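CsuC (Acinetobacter baumannii, PDB 6FJY) probably acts as the periplasmic chaperone of the archaic chaperone-usher Csu pilus, binding the tip adhesin subunit CsuE by donor-strand complementation before pilus assembly. Local coordinates at residues L23-K28 against I64-K69; I35-K39 against E51-P57; D82-Q86 against G169-A173. The contacts are given in a common frame with arbitrary orientation. Residues are numbered along the deposited sequence.

Interaction 1 (L23-K28 against I64-K69); sequences LQNTGK and IKAGEK
Residues 23-25 end strand 18-25 and run antiparallel to the start of strand 69-76, Gln24 facing Lys69 as a non-hydrogen-bonded pair (CA-CA 4.3 Å). Two CA-H...O contacts fill this pair: Lys69 CA to Leu23 O, 3.3 Å, and Gln24 CA to Glu68 O, 3.4 Å. One residue on, Asn25 N donates to Glu68 O (3.1 Å, 159°), and Asn25 O accepts from Gly67 N (2.9 Å, 138°). Asn25, with chi1 t, points toward the turn. Its ND2 donates to Ile64 O at 3.1 Å and also to Thr29 O, while its OD1 accepts from Gly27 N at 2.8 Å, an Asx turn. Lys65-Glu68 is a type II turn closed by Glu68 N to Lys65 O (3.0 Å); the positive phi of Gly67 (83°) at its third position suits glycine. Glu68 OE1 takes Lys65 N at 2.8 Å and His70 NE2. Ala66 N bonds Asp30 OD1, and Thr26 OG1 pairs with Thr2 OG1. Ala66 CB lies against Gly27 O (3.5 Å); the apolar pair is Leu23 CB and Ile64 CD1, 4.3 Å, beside Phe3 and Val33. The arrangement is an Asx turn joined to a type II turn at one end of the immunoglobulin-like PapD N-terminal domain.

Interaction 2 (I35-K39 against E51-P57); sequences IRVFK and EQSEIIP
Val37 forms the apolar centre, its CA-to-CB bond directed at the opposite segment. With chi1 t, it sets CG1 4.2 Å from Ile55 CB and CG2 4.0 Å from Pro57 CG. Ile35, two residues earlier and also directed toward the partner, adds CG2 to Pro57 CB at 3.7 Å. Pro57 thus packs against both side chains, and Leu72 and Leu74 of strand 69-76 touch it as well.

Strands 35-39 and 55-57 run nearly antiparallel at 167°, with axes 6.8 Å apart at their closest. Val37 and Ile55 are nearest by CA at 6.9 Å, and no backbone hydrogen bond joins the two segments: the strands stand too wide here for backbone pairing, which is found farther along, where Ile35 bonds to Pro60. At the other end of segment 51-57, Glu51 CA comes to 5.1 Å from Phe38 CA. Glu51 N lies near the edge of the Phe38 ring, 3.9 Å from Phe38 CD1.

Gln52 fills the gap between the strands. Its NE2 is 3.0 Å from Val37 O and makes a weak hydrogen bond to Ile55 O at 3.3 Å, while its CB meets Lys39 CB at 4.1 Å.

At the polar edge, Lys39, extended with all four chi angles t, carries NZ to 2.6 Å from Glu54 OE2, a salt bridge; Glu54 OE1 is held by Tyr88 OH. With apolar residues inside and an ion pair outside, these are adjacent antiparallel strands of the immunoglobulin-like beta sandwich of the PapD-like N-terminal domain, here held by side chains.

Interaction 3 (D82-Q86 against G169-A173); sequences DGKEQ and GQKFA
Direct hydrogen bonding centres on Glu85, at the start of strand 85-95. Extended with chi1 and chi2 both t, it points its CA-to-CB bond toward loop 169-173, and OE1 accepts Phe172 N at 2.8 Å (132°). The nearest CA pairs are Glu85 with Lys171 at 6.2 Å and Lys84 with Gln170 at 6.5 Å.

The electrostatic contact is a long salt bridge, Glu85 OE2 to Lys171 NZ, 3.4 Å and weak as a hydrogen bond; the stronger partner of OE2 is Tyr123 OH. The same OE2 lies at the edge of the Phe172 ring, 3.2 Å from Phe172 CD1; that ring stacks on Phe121.

No backbone hydrogen bond joins the segments directly. A water bridges them, accepting from Glu85 N at 2.8 Å and donating to Gln170 O at 2.9 Å and Gln170 OE1 at 3.2 Å. Gln170 OE1 also receives Asn200 ND2.

Packing is limited to Glu85 CB, 3.4 Å from Gln170 O.

The contact links the N-terminal domain's sheet to the loop between strands 162-167 and 173-175, consistent with the interface between the two domains of a PapD-like chaperone. Meeting a backbone NH, an ammonium group and a tyrosine hydroxyl, one largely enclosed carboxylate has its charge offset by directed polar partners.

In the fold
From the N terminus, strand 18-25 opens interaction 1, and its partner 64-69 closes a loop of 35 intervening residues at the far end of the N-terminal domain. Interaction 2 falls wholly within that loop, joining strand 31-41 to the approach and start of strand 55-64. Interaction 3 comes later in the chain: its 82-86 segment leads into strand 85-95, a neighbour of strand 31-41, and is met 83 residues on by 169-173, in the loop between strands 162-167 and 173-175, so that it ties the large sheet to the later part of the chain. Interactions 2 and 3 touch where Lys39 CE lies 3.9 Å from Gln86 OE1, whereas interactions 1 and 3 lie about 35 Å apart, centre to centre.

Interaction 1 (L23-K28 against I64-K69)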
loop_
_atom_site.group_PDB
_atom_site.type_symbol
_atom_site.label_atom_id
_atom_site.label_comp_id
_atom_site.label_asym_id
_atom_site.label_seq_id
_atom_site.Cartn_x
_atom_site.Cartn_y
_atom_site.Cartn_z
ATOM N N LEU A 23 9.824 -3.346 2.720
ATOM C CA LEU A 23 10.116 -3.428 4.144
ATOM C C LEU A 23 11.267 -2.475 4.412
ATOM O O LEU A 23 12.373 -2.685 3.900
ATOM C CB LEU A 23 10.521 -4.852 4.516
ATOM C CG LEU A 23 9.395 -5.878 4.393
ATOM C CD1 LEU A 23 9.875 -7.269 4.795
ATOM C CD2 LEU A 23 8.166 -5.447 5.179
ATOM N N GLN A 24 11.014 -1.440 5.214
ATOM C CA GLN A 24 11.995 -0.398 5.459
ATOM C C GLN A 24 12.107 -0.112 6.954
ATOM O O GLN A 24 11.104 0.132 7.629
ATOM C CB GLN A 24 11.628 0.864 4.669
ATOM C CG GLN A 24 12.711 1.940 4.672
ATOM C CD GLN A 24 12.461 2.973 3.604
ATOM O OE1 GLN A 24 11.457 2.905 2.894
ATOM N NE2 GLN A 24 13.366 3.927 3.472
ATOM N N ASN A 25 13.334 -0.183 7.464
ATOM C CA ASN A 25 13.661 0.134 8.853
ATOM C C ASN A 25 14.236 1.543 8.896
ATOM O O ASN A 25 15.359 1.775 8.427
ATOM C CB ASN A 25 14.661 -0.876 9.417
ATOM C CG ASN A 25 14.910 -0.699 10.907
ATOM O OD1 ASN A 25 14.855 0.407 11.448
ATOM N ND2 ASN A 25 15.212 -1.804 11.577
ATOM N N THR A 26 13.479 2.478 9.468
ATOM C CA THR A 26 13.935 3.850 9.653
ATOM C C THR A 26 14.467 4.122 11.057
ATOM O O THR A 26 14.887 5.252 11.337
ATOM C CB THR A 26 12.808 4.832 9.320
ATOM O OG1 THR A 26 11.597 4.400 9.956
ATOM C CG2 THR A 26 12.614 4.929 7.810
ATOM N N GLY A 27 14.454 3.123 11.938
ATOM C CA GLY A 27 14.960 3.274 13.284
ATOM C C GLY A 27 16.471 3.145 13.345
ATOM O O GLY A 27 17.181 3.216 12.341
ATOM N N LYS A 28 16.972 3.011 14.570
ATOM C CA LYS A 28 18.399 2.823 14.793
ATOM C C LYS A 28 18.766 1.406 15.219
ATOM O O LYS A 28 19.957 1.099 15.329
ATOM C CB LYS A 28 18.898 3.833 15.831
ATOM C CG LYS A 28 18.808 5.281 15.363
ATOM C CD LYS A 28 19.502 6.223 16.332
ATOM C CE LYS A 28 19.392 7.676 15.889
ATOM N NZ LYS A 28 20.103 7.932 14.605
ATOM N N ILE A 64 16.224 -6.919 8.690
ATOM C CA ILE A 64 16.106 -5.548 8.211
ATOM C C ILE A 64 16.883 -4.685 9.192
ATOM O O ILE A 64 16.365 -4.320 10.256
ATOM C CB ILE A 64 14.649 -5.088 8.098
ATOM C CG1 ILE A 64 13.795 -6.185 7.467
ATOM C CG2 ILE A 64 14.568 -3.813 7.262
ATOM C CD1 ILE A 64 14.174 -6.490 6.044
ATOM N N LYS A 65 18.121 -4.356 8.834
ATOM C CA LYS A 65 18.969 -3.555 9.695
ATOM C C LYS A 65 18.572 -2.094 9.557
ATOM O O LYS A 65 17.814 -1.713 8.663
ATOM C CB LYS A 65 20.447 -3.756 9.341
ATOM C CG LYS A 65 20.879 -5.224 9.348
ATOM C CD LYS A 65 22.190 -5.486 8.608
ATOM C CE LYS A 65 22.482 -6.999 8.572
ATOM N NZ LYS A 65 23.748 -7.400 7.874
ATOM N N ALA A 66 19.088 -1.279 10.470
ATOM C CA ALA A 66 18.798 0.147 10.477
ATOM C C ALA A 66 19.154 0.769 9.134
ATOM O O ALA A 66 20.261 0.583 8.624
ATOM C CB ALA A 66 19.579 0.829 11.602
ATOM N N GLY A 67 18.193 1.472 8.538
ATOM C CA GLY A 67 18.419 2.122 7.266
ATOM C C GLY A 67 18.252 1.238 6.052
ATOM O O GLY A 67 18.460 1.714 4.929
ATOM N N GLU A 68 17.909 -0.035 6.230
ATOM C CA GLU A 68 17.776 -0.924 5.091
ATOM C C GLU A 68 16.373 -0.855 4.509
ATOM O O GLU A 68 15.405 -0.483 5.180
ATOM C CB GLU A 68 18.115 -2.364 5.462
ATOM C CG GLU A 68 19.598 -2.545 5.750
ATOM C CD GLU A 68 19.965 -3.983 5.828
ATOM O OE1 GLU A 68 19.066 -4.761 6.208
ATOM O OE2 GLU A 68 21.130 -4.335 5.512
ATOM N N LYS A 69 16.293 -1.179 3.226
ATOM C CA LYS A 69 15.041 -1.273 2.491
ATOM C C LYS A 69 15.093 -2.568 1.693
ATOM O O LYS A 69 15.942 -2.726 0.807
ATOM C CB LYS A 69 14.843 -0.054 1.585
ATOM C CG LYS A 69 13.514 -0.019 0.847
ATOM C CD LYS A 69 13.407 1.240 0.019
ATOM C CE LYS A 69 12.132 1.250 -0.818
ATOM N NZ LYS A 69 12.045 2.495 -1.674
#

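Interaction 2 (I35-K39 against E51-P57)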
loop_
_atom_site.group_PDB
_atom_site.type_symbol
_atom_site.label_atom_id
_atom_site.label_comp_id
_atom_site.label_asym_id
_atom_site.label_seq_id
_atom_site.Cartn_x
_atom_site.Cartn_y
_atom_site.Cartn_z
ATOM N N ILE A 35 7.988 -13.791 7.016
ATOM C CA ILE A 35 6.918 -13.533 6.062
ATOM C C ILE A 35 6.265 -14.858 5.701
ATOM O O ILE A 35 6.955 -15.806 5.321
ATOM C CB ILE A 35 7.447 -12.834 4.798
ATOM C CG1 ILE A 35 8.166 -11.535 5.172
ATOM C CG2 ILE A 35 6.316 -12.504 3.872
ATOM C CD1 ILE A 35 9.673 -11.692 5.338
ATOM N N ARG A 36 4.946 -14.935 5.845
ATOM C CA ARG A 36 4.169 -16.086 5.396
ATOM C C ARG A 36 2.931 -15.602 4.649
ATOM O O ARG A 36 2.450 -14.491 4.871
ATOM C CB ARG A 36 3.753 -16.981 6.567
ATOM C CG ARG A 36 4.904 -17.779 7.185
ATOM C CD ARG A 36 4.472 -18.469 8.460
ATOM N NE ARG A 36 4.166 -17.511 9.518
ATOM C CZ ARG A 36 3.647 -17.841 10.697
ATOM N NH1 ARG A 36 3.362 -19.108 10.968
ATOM N NH2 ARG A 36 3.402 -16.903 11.602
ATOM N N VAL A 37 2.422 -16.426 3.733
ATOM C CA VAL A 37 1.206 -16.080 3.004
ATOM C C VAL A 37 0.225 -17.237 3.143
ATOM O O VAL A 37 0.539 -18.375 2.783
ATOM C CB VAL A 37 1.468 -15.751 1.524
ATOM C CG1 VAL A 37 0.157 -15.379 0.814
ATOM C CG2 VAL A 37 2.458 -14.619 1.410
ATOM N N PHE A 38 -0.964 -16.936 3.633
ATOM C CA PHE A 38 -2.003 -17.917 3.874
ATOM C C PHE A 38 -3.162 -17.685 2.920
ATOM O O PHE A 38 -3.452 -16.552 2.535
ATOM C CB PHE A 38 -2.505 -17.840 5.321
ATOM C CG PHE A 38 -1.476 -18.237 6.343
ATOM C CD1 PHE A 38 -1.349 -19.560 6.739
ATOM C CD2 PHE A 38 -0.617 -17.296 6.890
ATOM C CE1 PHE A 38 -0.404 -19.927 7.676
ATOM C CE2 PHE A 38 0.327 -17.659 7.830
ATOM C CZ PHE A 38 0.438 -18.972 8.219
ATOM N N LYS A 39 -3.807 -18.778 2.530
ATOM C CA LYS A 39 -5.032 -18.683 1.763
ATOM C C LYS A 39 -6.170 -18.352 2.714
ATOM O O LYS A 39 -6.209 -18.830 3.852
ATOM C CB LYS A 39 -5.308 -19.977 1.014
ATOM C CG LYS A 39 -6.220 -19.811 -0.191
ATOM C CD LYS A 39 -6.090 -20.999 -1.138
ATOM C CE LYS A 39 -6.883 -20.789 -2.427
ATOM N NZ LYS A 39 -6.712 -21.938 -3.376
ATOM N N GLU A 51 -2.233 -22.880 4.999
ATOM C CA GLU A 51 -0.965 -22.893 4.283
ATOM C C GLU A 51 -1.216 -23.099 2.798
ATOM O O GLU A 51 -2.220 -23.681 2.390
ATOM C CB GLU A 51 -0.046 -23.987 4.828
ATOM C CG GLU A 51 0.487 -23.688 6.221
ATOM C CD GLU A 51 1.569 -24.652 6.653
ATOM O OE1 GLU A 51 1.600 -25.799 6.152
ATOM O OE2 GLU A 51 2.390 -24.262 7.506
ATOM N N GLN A 52 -0.298 -22.594 1.986
ATOM C CA GLN A 52 -0.528 -22.507 0.557
ATOM C C GLN A 52 0.805 -22.310 -0.164
ATOM O O GLN A 52 1.736 -21.708 0.381
ATOM C CB GLN A 52 -1.511 -21.362 0.283
ATOM C CG GLN A 52 -1.466 -20.763 -1.090
ATOM C CD GLN A 52 -0.503 -19.609 -1.195
ATOM O OE1 GLN A 52 -0.387 -19.005 -2.245
ATOM N NE2 GLN A 52 0.186 -19.289 -0.104
ATOM N N SER A 53 0.886 -22.842 -1.390
ATOM C CA SER A 53 2.055 -22.697 -2.255
ATOM C C SER A 53 1.761 -21.924 -3.536
ATOM O O SER A 53 2.598 -21.913 -4.444
ATOM C CB SER A 53 2.631 -24.075 -2.608
ATOM O OG SER A 53 2.888 -24.818 -1.431
ATOM N N GLU A 54 0.575 -21.330 -3.653
ATOM C CA GLU A 54 0.200 -20.635 -4.883
ATOM C C GLU A 54 0.906 -19.294 -4.988
ATOM O O GLU A 54 1.285 -18.863 -6.086
ATOM C CB GLU A 54 -1.313 -20.430 -4.935
ATOM C CG GLU A 54 -2.120 -21.707 -4.774
ATOM C CD GLU A 54 -3.590 -21.427 -4.489
ATOM O OE1 GLU A 54 -3.951 -20.235 -4.351
ATOM O OE2 GLU A 54 -4.382 -22.393 -4.407
ATOM N N ILE A 55 1.041 -18.607 -3.853
ATOM C CA ILE A 55 1.765 -17.349 -3.734
ATOM C C ILE A 55 2.949 -17.585 -2.813
ATOM O O ILE A 55 2.781 -17.868 -1.619
ATOM C CB ILE A 55 0.871 -16.223 -3.196
ATOM C CG1 ILE A 55 -0.293 -15.988 -4.142
ATOM C CG2 ILE A 55 1.676 -14.950 -3.040
ATOM C CD1 ILE A 55 0.164 -15.712 -5.533
ATOM N N ILE A 56 4.145 -17.459 -3.361
ATOM C CA ILE A 56 5.360 -17.768 -2.624
ATOM C C ILE A 56 6.053 -16.453 -2.279
ATOM O O ILE A 56 6.405 -15.686 -3.185
ATOM C CB ILE A 56 6.262 -18.719 -3.421
ATOM C CG1 ILE A 56 5.477 -20.008 -3.702
ATOM C CG2 ILE A 56 7.509 -19.070 -2.616
ATOM C CD1 ILE A 56 6.245 -21.078 -4.438
ATOM N N PRO A 57 6.219 -16.125 -0.998
ATOM C CA PRO A 57 6.949 -14.897 -0.638
ATOM C C PRO A 57 8.442 -15.129 -0.700
ATOM O O PRO A 57 8.949 -16.182 -0.301
ATOM C CB PRO A 57 6.506 -14.628 0.803
ATOM C CG PRO A 57 6.248 -16.023 1.354
ATOM C CD PRO A 57 5.712 -16.850 0.186
#

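Interaction 3 (D82-Q86 against G169-A173)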
loop_
_atom_site.group_PDB
_atom_site.type_symbol
_atom_site.label_atom_id
_atom_site.label_comp_id
_atom_site.label_asym_id
_atom_site.label_seq_id
_atom_site.Cartn_x
_atom_site.Cartn_y
_atom_site.Cartn_z
ATOM N N ASP A 82 -9.773 -18.517 -14.508
ATOM C CA ASP A 82 -10.250 -17.333 -15.197
ATOM C C ASP A 82 -11.432 -16.743 -14.437
ATOM O O ASP A 82 -12.271 -17.474 -13.903
ATOM C CB ASP A 82 -10.657 -17.685 -16.638
ATOM C CG ASP A 82 -9.517 -18.317 -17.452
ATOM O OD1 ASP A 82 -8.406 -18.504 -16.917
ATOM O OD2 ASP A 82 -9.737 -18.622 -18.647
ATOM N N GLY A 83 -11.479 -15.412 -14.374
ATOM C CA GLY A 83 -12.580 -14.695 -13.759
ATOM C C GLY A 83 -12.708 -14.819 -12.258
ATOM O O GLY A 83 -13.803 -14.635 -11.729
ATOM N N LYS A 84 -11.623 -15.120 -11.544
ATOM C CA LYS A 84 -11.702 -15.373 -10.113
ATOM C C LYS A 84 -10.737 -14.488 -9.332
ATOM O O LYS A 84 -9.576 -14.298 -9.719
ATOM C CB LYS A 84 -11.427 -16.851 -9.793
ATOM C CG LYS A 84 -12.702 -17.684 -9.587
ATOM C CD LYS A 84 -13.612 -17.652 -10.813
ATOM C CE LYS A 84 -15.029 -18.145 -10.523
ATOM N NZ LYS A 84 -15.921 -18.107 -11.742
ATOM N N GLU A 85 -11.241 -13.965 -8.217
ATOM C CA GLU A 85 -10.453 -13.219 -7.248
ATOM C C GLU A 85 -10.094 -14.144 -6.084
ATOM O O GLU A 85 -10.964 -14.511 -5.286
ATOM C CB GLU A 85 -11.238 -12.008 -6.752
ATOM C CG GLU A 85 -10.508 -11.198 -5.690
ATOM C CD GLU A 85 -11.345 -10.087 -5.147
ATOM O OE1 GLU A 85 -12.308 -10.388 -4.399
ATOM O OE2 GLU A 85 -11.060 -8.908 -5.475
ATOM N N GLN A 86 -8.814 -14.500 -5.983
ATOM C CA GLN A 86 -8.311 -15.328 -4.889
ATOM C C GLN A 86 -7.834 -14.446 -3.739
ATOM O O GLN A 86 -7.122 -13.453 -3.952
ATOM C CB GLN A 86 -7.159 -16.224 -5.340
ATOM C CG GLN A 86 -7.469 -17.141 -6.492
ATOM C CD GLN A 86 -8.413 -18.274 -6.126
ATOM O OE1 GLN A 86 -8.728 -18.494 -4.957
ATOM N NE2 GLN A 86 -8.869 -18.998 -7.137
ATOM N N GLY A 169 -21.170 -11.656 -5.735
ATOM C CA GLY A 169 -20.277 -11.130 -6.741
ATOM C C GLY A 169 -18.918 -11.809 -6.735
ATOM O O GLY A 169 -18.568 -12.561 -5.833
ATOM N N GLN A 170 -18.141 -11.513 -7.776
ATOM C CA GLN A 170 -16.811 -12.073 -7.957
ATOM C C GLN A 170 -15.719 -11.251 -7.276
ATOM O O GLN A 170 -14.542 -11.612 -7.382
ATOM C CB GLN A 170 -16.493 -12.201 -9.452
ATOM C CG GLN A 170 -17.478 -13.041 -10.280
ATOM C CD GLN A 170 -17.254 -14.552 -10.158
ATOM O OE1 GLN A 170 -16.488 -15.023 -9.317
ATOM N NE2 GLN A 170 -17.897 -15.308 -11.035
ATOM N N LYS A 171 -16.067 -10.146 -6.605
ATOM C CA LYS A 171 -15.089 -9.345 -5.869
ATOM C C LYS A 171 -15.564 -9.143 -4.434
ATOM O O LYS A 171 -16.759 -9.212 -4.137
ATOM C CB LYS A 171 -14.831 -7.980 -6.506
ATOM C CG LYS A 171 -14.055 -8.026 -7.811
ATOM C CD LYS A 171 -13.581 -6.648 -8.220
ATOM C CE LYS A 171 -12.296 -6.257 -7.476
ATOM N NZ LYS A 171 -12.554 -5.892 -6.065
ATOM N N PHE A 172 -14.600 -8.940 -3.540
ATOM C CA PHE A 172 -14.873 -8.758 -2.120
ATOM C C PHE A 172 -15.483 -7.387 -1.833
ATOM O O PHE A 172 -15.355 -6.434 -2.605
ATOM C CB PHE A 172 -13.592 -8.910 -1.295
ATOM C CG PHE A 172 -12.597 -7.788 -1.493
ATOM C CD1 PHE A 172 -11.735 -7.790 -2.585
ATOM C CD2 PHE A 172 -12.539 -6.723 -0.606
ATOM C CE1 PHE A 172 -10.814 -6.760 -2.775
ATOM C CE2 PHE A 172 -11.620 -5.682 -0.790
ATOM C CZ PHE A 172 -10.758 -5.700 -1.881
ATOM N N ALA A 173 -16.125 -7.301 -0.673
ATOM C CA ALA A 173 -16.602 -6.056 -0.101
ATOM C C ALA A 173 -15.883 -5.836 1.225
ATOM O O ALA A 173 -15.764 -6.767 2.027
ATOM C CB ALA A 173 -18.116 -6.082 0.119
HETATM O O HOH W 1 -13.896 -14.408 -7.594
#